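Local coordinates for uncharacterized hypothetical protein (Bacteroides uniformis, PDB 4EIU) that is of unknown function, a DUF3823-family protein of Bacteroides whose N-terminal domain belongs to the transthyretin-like clan of beta domains, at residues A[80-92]-A[140-154]. Numbering follows the deposited sequence.
Sequences IPLVRENTDGTLL and VSDEVFREKIQPMGN. With PEG (di(hydroxyethyl)ether), chain L.
Arg84 lays one face of its guanidinium over the aliphatic chain of Lys148, with Lys148 CB 3.9 Å from the plane and over its centre. The pair joins a beta hairpin, strand 83-85 and the start of strand 91-101 linked by a type I turn from Asn86 to Gly89, to helix 142-149; strand 83-85 is an edge of the antiparallel sheet in the transthyretin-like domain. A bend at chi3 (-73°) turns the guanidinium back so that Arg84 NH1 reaches Pro81 O at 2.7 Å, in the carbonyl plane, while NE and NH2 donate hydrogen bonds to a diethylene glycol probably left from crystallisation, whose O4 in turn bonds Lys148 O. Two waters link the guanidinium to Lys148 NZ, one of them weakly, and probably ease the like charges of Arg84 NH2 and Lys148 NZ, 4.9 Å apart; Gln112 also holds NZ. A leucine in place of Arg84 would probably leave Pro81 O without this donor and the Lys148 chain without its flat cover.

In the 3-10 turn after the helix, selenomethionine Met152 crosses Arg84 at about a right angle, SE 3.8 Å from Arg84 CB. Ile80 packs across the helix, CD1 against Phe145 CA and Val140 CG2, CG2 near Lys148 CB. Within the hairpin turn, Thr87 N gives Met152 O a weak hydrogen bond of 2.9 Å, bent to 122°.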
ATOM      1  N   ILE A  80      -3.476  -3.428   8.278  1.00 35.78           N
ATOM      2  CA  ILE A  80      -3.335  -3.648   9.701  1.00 34.72           C
ATOM      3  C   ILE A  80      -2.069  -4.443   9.935  1.00 32.16           C
ATOM      4  O   ILE A  80      -1.855  -5.472   9.274  1.00 35.45           O
ATOM      5  CB  ILE A  80      -4.542  -4.408  10.301  1.00 37.03           C
ATOM      6  CG1 ILE A  80      -5.771  -3.482  10.301  1.00 37.17           C
ATOM      7  CG2 ILE A  80      -4.242  -4.837  11.749  1.00 35.86           C
ATOM      8  CD1 ILE A  80      -7.019  -4.098  10.932  1.00 35.29           C
ATOM      9  N   PRO A  81      -1.208  -3.960  10.824  1.00 31.17           N
ATOM     10  CA  PRO A  81       0.015  -4.771  11.072  1.00 35.76           C
ATOM     11  C   PRO A  81      -0.267  -6.210  11.463  1.00 33.25           C
ATOM     12  O   PRO A  81      -1.147  -6.469  12.329  1.00 34.22           O
ATOM     13  CB  PRO A  81       0.684  -4.044  12.224  1.00 38.23           C
ATOM     14  CG  PRO A  81       0.196  -2.628  12.098  1.00 38.17           C
ATOM     15  CD  PRO A  81      -1.212  -2.716  11.599  1.00 36.79           C
ATOM     16  N   LEU A  82       0.468  -7.131  10.831  1.00 34.85           N
ATOM     17  CA  LEU A  82       0.376  -8.552  11.086  1.00 39.07           C
ATOM     18  C   LEU A  82       1.197  -8.956  12.296  1.00 39.85           C
ATOM     19  O   LEU A  82       0.912  -9.963  12.921  1.00 37.07           O
ATOM     20  CB  LEU A  82       0.902  -9.327   9.832  1.00 36.63           C
ATOM     21  CG  LEU A  82       0.057  -9.104   8.561  1.00 40.29           C
ATOM     22  CD1 LEU A  82       0.725  -9.882   7.402  1.00 38.58           C
ATOM     23  CD2 LEU A  82      -1.417  -9.503   8.761  1.00 39.13           C
ATOM     24  N   VAL A  83       2.258  -8.202  12.595  1.00 35.55           N
ATOM     25  CA  VAL A  83       3.081  -8.460  13.740  1.00 37.43           C
ATOM     26  C   VAL A  83       2.851  -7.314  14.709  1.00 41.27           C
ATOM     27  O   VAL A  83       3.234  -6.180  14.430  1.00 41.03           O
ATOM     28  CB  VAL A  83       4.570  -8.617  13.372  1.00 37.27           C
ATOM     29  CG1 VAL A  83       5.424  -8.978  14.619  1.00 37.96           C
ATOM     30  CG2 VAL A  83       4.724  -9.695  12.289  1.00 37.05           C
ATOM     31  N   ARG A  84       2.232  -7.614  15.845  1.00 36.42           N
ATOM     32  CA  ARG A  84       1.761  -6.574  16.752  1.00 32.96           C
ATOM     33  C   ARG A  84       2.348  -6.720  18.133  1.00 40.75           C
ATOM     34  O   ARG A  84       2.103  -7.731  18.809  1.00 40.31           O
ATOM     35  CB  ARG A  84       0.242  -6.553  16.841  1.00 36.83           C
ATOM     36  CG  ARG A  84      -0.402  -6.325  15.491  1.00 37.38           C
ATOM     37  CD  ARG A  84      -1.859  -6.091  15.583  1.00 37.65           C
ATOM     38  NE  ARG A  84      -2.666  -7.253  15.892  1.00 37.54           N
ATOM     39  CZ  ARG A  84      -3.194  -8.097  15.015  1.00 43.79           C
ATOM     40  NH1 ARG A  84      -2.926  -8.028  13.715  1.00 38.69           N
ATOM     41  NH2 ARG A  84      -3.999  -9.049  15.449  1.00 42.08           N
ATOM     42  N   GLU A  85       3.121  -5.704  18.544  1.00 40.94           N
ATOM     43  CA  GLU A  85       3.620  -5.579  19.901  1.00 43.06           C
ATOM     44  C   GLU A  85       3.132  -4.294  20.557  1.00 45.72           C
ATOM     45  O   GLU A  85       2.794  -3.297  19.895  1.00 42.04           O
ATOM     46  CB  GLU A  85       5.134  -5.659  19.958  1.00 46.52           C
ATOM     47  CG  GLU A  85       5.783  -4.473  19.287  1.00 47.17           C
ATOM     48  CD  GLU A  85       7.284  -4.449  19.340  1.00 59.01           C
ATOM     49  OE1 GLU A  85       7.980  -5.482  19.552  1.00 48.97           O
ATOM     50  OE2 GLU A  85       7.782  -3.340  19.065  1.00 52.93           O
ATOM     51  N   ASN A  86       3.093  -4.320  21.874  1.00 38.05           N
ATOM     52  CA  ASN A  86       2.549  -3.205  22.632  1.00 38.67           C
ATOM     53  C   ASN A  86       3.680  -2.180  22.885  1.00 39.50           C
ATOM     54  O   ASN A  86       4.826  -2.432  22.536  1.00 41.01           O
ATOM     55  CB  ASN A  86       1.814  -3.633  23.882  1.00 40.89           C
ATOM     56  CG  ASN A  86       2.708  -4.168  24.985  1.00 41.29           C
ATOM     57  OD1 ASN A  86       3.908  -3.965  25.001  1.00 43.97           O
ATOM     58  ND2 ASN A  86       2.107  -4.883  25.921  1.00 40.70           N
ATOM     59  N   THR A  87       3.355  -1.098  23.567  1.00 44.49           N
ATOM     60  CA  THR A  87       4.328  -0.013  23.757  1.00 48.90           C
ATOM     61  C   THR A  87       5.427  -0.387  24.739  1.00 51.01           C
ATOM     62  O   THR A  87       6.446   0.287  24.774  1.00 48.85           O
ATOM     63  CB  THR A  87       3.639   1.268  24.268  1.00 45.87           C
ATOM     64  OG1 THR A  87       2.947   0.952  25.456  1.00 47.50           O
ATOM     65  CG2 THR A  87       2.637   1.812  23.237  1.00 53.89           C
ATOM     66  N   ASP A  88       5.223  -1.420  25.570  1.00 43.01           N
ATOM     67  CA  ASP A  88       6.299  -1.955  26.424  1.00 45.10           C
ATOM     68  C   ASP A  88       7.242  -2.884  25.680  1.00 42.74           C
ATOM     69  O   ASP A  88       8.203  -3.364  26.263  1.00 49.67           O
ATOM     70  CB  ASP A  88       5.725  -2.703  27.644  1.00 52.40           C
ATOM     71  CG  ASP A  88       4.964  -1.796  28.594  1.00 64.85           C
ATOM     72  OD1 ASP A  88       5.301  -0.619  28.719  1.00 63.27           O
ATOM     73  OD2 ASP A  88       4.019  -2.273  29.229  1.00 76.00           O
ATOM     74  N   GLY A  89       6.952  -3.156  24.429  1.00 40.92           N
ATOM     75  CA  GLY A  89       7.743  -4.051  23.586  1.00 47.04           C
ATOM     76  C   GLY A  89       7.271  -5.517  23.544  1.00 43.93           C
ATOM     77  O   GLY A  89       7.951  -6.344  22.971  1.00 46.13           O
ATOM     78  N   THR A  90       6.152  -5.830  24.213  1.00 45.03           N
ATOM     79  CA  THR A  90       5.687  -7.204  24.348  1.00 42.52           C
ATOM     80  C   THR A  90       4.867  -7.632  23.153  1.00 41.93           C
ATOM     81  O   THR A  90       3.894  -6.965  22.754  1.00 40.46           O
ATOM     82  CB  THR A  90       4.845  -7.405  25.620  1.00 40.01           C
ATOM     83  OG1 THR A  90       5.593  -7.009  26.768  1.00 42.35           O
ATOM     84  CG2 THR A  90       4.428  -8.922  25.767  1.00 39.40           C
ATOM     85  N   LEU A  91       5.255  -8.736  22.559  1.00 36.37           N
ATOM     86  CA  LEU A  91       4.524  -9.259  21.419  1.00 37.58           C
ATOM     87  C   LEU A  91       3.137  -9.818  21.810  1.00 40.53           C
ATOM     88  O   LEU A  91       3.015 -10.619  22.723  1.00 40.11           O
ATOM     89  CB  LEU A  91       5.327 -10.366  20.725  1.00 42.66           C
ATOM     90  CG  LEU A  91       4.940 -10.803  19.315  1.00 44.64           C
ATOM     91  CD1 LEU A  91       5.115  -9.654  18.335  1.00 45.17           C
ATOM     92  CD2 LEU A  91       5.744 -12.067  18.892  1.00 46.41           C
ATOM     93  N   LEU A  92       2.140  -9.407  21.046  1.00 37.20           N
ATOM     94  CA  LEU A  92       0.728  -9.759  21.228  1.00 42.78           C
ATOM     95  C   LEU A  92       0.218 -10.700  20.129  1.00 39.13           C
ATOM     96  O   LEU A  92      -0.526 -11.602  20.394  1.00 41.99           O
ATOM     97  CB  LEU A  92      -0.139  -8.464  21.205  1.00 39.57           C
ATOM     98  CG  LEU A  92       0.239  -7.365  22.199  1.00 43.18           C
ATOM     99  CD1 LEU A  92      -0.845  -6.279  22.040  1.00 40.42           C
ATOM    100  CD2 LEU A  92       0.343  -7.953  23.637  1.00 38.65           C
ATOM    101  N   VAL A 140     -11.231  -2.050   5.809  1.00 43.13           N
ATOM    102  CA  VAL A 140     -11.494  -2.890   6.972  1.00 43.74           C
ATOM    103  C   VAL A 140     -12.346  -2.030   7.899  1.00 43.15           C
ATOM    104  O   VAL A 140     -12.179  -0.799   7.928  1.00 46.40           O
ATOM    105  CB  VAL A 140     -10.198  -3.272   7.680  1.00 40.99           C
ATOM    106  CG1 VAL A 140      -9.406  -2.037   8.122  1.00 40.98           C
ATOM    107  CG2 VAL A 140     -10.490  -4.184   8.857  1.00 39.75           C
ATOM    108  N   SER A 141     -13.271  -2.645   8.625  1.00 43.80           N
ATOM    109  CA  SER A 141     -14.149  -1.874   9.503  1.00 51.18           C
ATOM    110  C   SER A 141     -13.339  -1.187  10.595  1.00 49.67           C
ATOM    111  O   SER A 141     -12.320  -1.726  11.130  1.00 41.93           O
ATOM    112  CB  SER A 141     -15.225  -2.748  10.142  1.00 57.68           C
ATOM    113  OG  SER A 141     -14.632  -3.588  11.101  1.00 55.76           O
ATOM    114  N   ASP A 142     -13.771   0.024  10.919  1.00 46.64           N
ATOM    115  CA  ASP A 142     -13.205   0.772  12.051  1.00 45.86           C
ATOM    116  C   ASP A 142     -13.191  -0.080  13.358  1.00 50.35           C
ATOM    117  O   ASP A 142     -12.237   0.023  14.129  1.00 44.07           O
ATOM    118  CB  ASP A 142     -13.994   2.083  12.274  1.00 54.71           C
ATOM    119  CG  ASP A 142     -13.781   3.107  11.141  1.00 62.52           C
ATOM    120  OD1 ASP A 142     -13.022   2.838  10.171  1.00 52.23           O
ATOM    121  OD2 ASP A 142     -14.355   4.213  11.226  1.00 55.18           O
ATOM    122  N   GLU A 143     -14.198  -0.956  13.539  1.00 48.31           N
ATOM    123  CA  GLU A 143     -14.330  -1.809  14.754  1.00 49.31           C
ATOM    124  C   GLU A 143     -13.183  -2.788  14.816  1.00 44.99           C
ATOM    125  O   GLU A 143     -12.566  -2.919  15.857  1.00 44.54           O
ATOM    126  CB  GLU A 143     -15.657  -2.585  14.771  1.00 51.21           C
ATOM    127  N   VAL A 144     -12.907  -3.458  13.684  1.00 48.18           N
ATOM    128  CA  VAL A 144     -11.767  -4.400  13.574  1.00 43.77           C
ATOM    129  C   VAL A 144     -10.436  -3.681  13.724  1.00 42.24           C
ATOM    130  O   VAL A 144      -9.540  -4.175  14.401  1.00 42.03           O
ATOM    131  CB  VAL A 144     -11.854  -5.256  12.283  1.00 43.41           C
ATOM    132  CG1 VAL A 144     -10.572  -6.041  12.064  1.00 41.03           C
ATOM    133  CG2 VAL A 144     -13.132  -6.181  12.342  1.00 47.52           C
ATOM    134  N   PHE A 145     -10.281  -2.535  13.061  1.00 41.23           N
ATOM    135  CA  PHE A 145      -9.070  -1.739  13.223  1.00 41.36           C
ATOM    136  C   PHE A 145      -8.804  -1.461  14.669  1.00 41.66           C
ATOM    137  O   PHE A 145      -7.732  -1.820  15.189  1.00 36.31           O
ATOM    138  CB  PHE A 145      -9.197  -0.473  12.415  1.00 37.71           C
ATOM    139  CG  PHE A 145      -7.975   0.386  12.377  1.00 37.32           C
ATOM    140  CD1 PHE A 145      -7.653   1.204  13.443  1.00 36.92           C
ATOM    141  CD2 PHE A 145      -7.163   0.433  11.239  1.00 42.27           C
ATOM    142  CE1 PHE A 145      -6.565   2.067  13.376  1.00 41.47           C
ATOM    143  CE2 PHE A 145      -6.054   1.284  11.173  1.00 40.10           C
ATOM    144  CZ  PHE A 145      -5.767   2.117  12.244  1.00 40.47           C
ATOM    145  N   ARG A 146      -9.795  -0.886  15.360  1.00 38.99           N
ATOM    146  CA  ARG A 146      -9.615  -0.663  16.784  1.00 42.72           C
ATOM    147  C   ARG A 146      -9.373  -1.946  17.602  1.00 41.05           C
ATOM    148  O   ARG A 146      -8.523  -1.974  18.481  1.00 40.22           O
ATOM    149  CB  ARG A 146     -10.814   0.077  17.377  1.00 43.54           C
ATOM    150  CG  ARG A 146     -10.565   0.440  18.830  1.00 49.02           C
ATOM    151  CD  ARG A 146     -11.518   1.527  19.307  1.00 55.25           C
ATOM    152  NE  ARG A 146     -12.879   1.021  19.247  1.00 57.08           N
ATOM    153  CZ  ARG A 146     -13.932   1.630  19.774  1.00 72.18           C
ATOM    154  NH1 ARG A 146     -13.785   2.775  20.427  1.00 73.88           N
ATOM    155  NH2 ARG A 146     -15.131   1.068  19.680  1.00 81.34           N
ATOM    156  N   GLU A 147     -10.161  -2.991  17.350  1.00 44.29           N
ATOM    157  CA  GLU A 147      -9.982  -4.257  18.085  1.00 41.54           C
ATOM    158  C   GLU A 147      -8.526  -4.770  17.984  1.00 42.19           C
ATOM    159  O   GLU A 147      -7.973  -5.256  18.962  1.00 40.06           O
ATOM    160  CB  GLU A 147     -10.937  -5.340  17.535  1.00 52.19           C
ATOM    161  CG  GLU A 147     -10.539  -6.772  17.911  1.00 60.54           C
ATOM    162  CD  GLU A 147     -11.113  -7.892  17.016  1.00 83.40           C
ATOM    163  OE1 GLU A 147     -11.419  -7.705  15.818  1.00 66.37           O
ATOM    164  OE2 GLU A 147     -11.221  -9.025  17.520  1.00 76.92           O
ATOM    165  N   LYS A 148      -7.900  -4.661  16.814  1.00 39.81           N
ATOM    166  CA  LYS A 148      -6.566  -5.220  16.648  1.00 40.56           C
ATOM    167  C   LYS A 148      -5.449  -4.233  17.077  1.00 40.37           C
ATOM    168  O   LYS A 148      -4.392  -4.648  17.524  1.00 38.40           O
ATOM    169  CB  LYS A 148      -6.357  -5.712  15.217  1.00 41.32           C
ATOM    170  CG  LYS A 148      -7.311  -6.880  14.886  1.00 46.66           C
ATOM    171  CD  LYS A 148      -7.003  -7.544  13.563  1.00 42.06           C
ATOM    172  CE  LYS A 148      -7.812  -8.858  13.382  1.00 42.99           C
ATOM    173  NZ  LYS A 148      -7.468  -9.507  12.084  1.00 44.14           N
ATOM    174  N   ILE A 149      -5.690  -2.935  16.940  1.00 38.54           N
ATOM    175  CA  ILE A 149      -4.639  -1.927  17.191  1.00 37.09           C
ATOM    176  C   ILE A 149      -4.675  -1.298  18.590  1.00 36.17           C
ATOM    177  O   ILE A 149      -3.615  -1.081  19.177  1.00 38.25           O
ATOM    178  CB  ILE A 149      -4.637  -0.890  16.034  1.00 38.56           C
ATOM    179  CG1 ILE A 149      -4.084  -1.614  14.778  1.00 39.92           C
ATOM    180  CG2 ILE A 149      -3.765   0.336  16.350  1.00 35.39           C
ATOM    181  CD1 ILE A 149      -4.402  -0.919  13.473  1.00 38.95           C
ATOM    182  N   GLN A 150      -5.876  -0.999  19.115  1.00 40.12           N
ATOM    183  CA  GLN A 150      -5.995  -0.449  20.498  1.00 43.09           C
ATOM    184  C   GLN A 150      -5.176  -1.234  21.536  1.00 43.09           C
ATOM    185  O   GLN A 150      -4.482  -0.592  22.336  1.00 42.50           O
ATOM    186  CB  GLN A 150      -7.441  -0.258  20.912  1.00 43.46           C
ATOM    187  CG  GLN A 150      -7.721   0.471  22.235  1.00 56.61           C
ATOM    188  CD  GLN A 150      -9.214   0.795  22.434  1.00 65.82           C
ATOM    189  OE1 GLN A 150     -10.081   0.131  21.850  1.00 70.03           O
ATOM    190  NE2 GLN A 150      -9.528   1.805  23.277  1.00 72.77           N
ATOM    191  N   PRO A 151      -5.143  -2.602  21.454  1.00 46.43           N
ATOM    192  CA  PRO A 151      -4.373  -3.329  22.515  1.00 48.49           C
ATOM    193  C   PRO A 151      -2.883  -3.075  22.504  1.00 43.05           C
ATOM    194  O   PRO A 151      -2.209  -3.356  23.478  1.00 44.33           O
ATOM    195  CB  PRO A 151      -4.684  -4.823  22.238  1.00 47.78           C
ATOM    196  CG  PRO A 151      -6.041  -4.801  21.586  1.00 51.47           C
ATOM    197  CD  PRO A 151      -6.039  -3.534  20.716  1.00 46.43           C
HETATM  198  N   MSE A 152      -2.357  -2.469  21.447  1.00 41.24           N
HETATM  199  CA  MSE A 152      -0.953  -2.210  21.430  1.00 43.09           C
HETATM  200  C   MSE A 152      -0.583  -1.030  22.346  1.00 46.38           C
HETATM  201  O   MSE A 152       0.599  -0.852  22.679  1.00 45.05           O
HETATM  202  CB  MSE A 152      -0.432  -2.007  20.028  1.00 40.39           C
HETATM  203  CG  MSE A 152      -0.404  -3.244  19.192  1.00 44.47           C
HETATM  204 SE   MSE A 152       0.545  -2.882  17.568  0.75 37.29          SE
HETATM  205  CE  MSE A 152      -0.870  -2.515  16.528  1.00 30.35           C
ATOM    206  N   GLY A 153      -1.569  -0.232  22.753  1.00 44.10           N
ATOM    207  CA  GLY A 153      -1.292   0.915  23.612  1.00 45.69           C
ATOM    208  C   GLY A 153      -1.080   2.190  22.779  1.00 41.30           C
ATOM    209  O   GLY A 153      -0.942   2.148  21.582  1.00 39.36           O
ATOM    210  N   ASN A 154      -1.037   3.313  23.460  1.00 40.01           N
ATOM    211  CA  ASN A 154      -0.968   4.608  22.827  1.00 43.41           C
ATOM    212  C   ASN A 154      -2.049   4.736  21.710  1.00 40.05           C
ATOM    213  O   ASN A 154      -1.807   5.233  20.642  1.00 38.64           O
ATOM    214  CB  ASN A 154       0.438   4.850  22.323  1.00 40.93           C
ATOM    215  CG  ASN A 154       0.656   6.289  21.882  1.00 42.43           C
ATOM    216  OD1 ASN A 154       1.338   6.515  20.897  1.00 51.19           O
ATOM    217  ND2 ASN A 154       0.011   7.227  22.524  1.00 41.20           N
TER
HETATM  218  C1  PEG L 310      -5.956 -11.341  17.342  1.00 79.26           C
HETATM  219  O1  PEG L 310      -6.672 -11.851  16.209  1.00 72.12           O
HETATM  220  C2  PEG L 310      -6.659 -10.057  17.782  1.00 71.22           C
HETATM  221  O2  PEG L 310      -5.759  -9.017  18.232  1.00 71.57           O
HETATM  222  C3  PEG L 310      -4.440  -9.276  18.725  1.00 52.36           C
HETATM  223  C4  PEG L 310      -3.988  -8.003  19.482  1.00 65.40           C
HETATM  224  O4  PEG L 310      -3.300  -7.013  18.646  1.00 47.06           O
HETATM  225  O   HOH W   1      -4.249  -9.601  11.715  1.00 44.50           O
HETATM  226  O   HOH W   2      -5.531 -11.029  14.063  1.00 54.87           O
HETATM  227  O   HOH W   3      -0.829  -4.944  25.770  1.00 50.80           O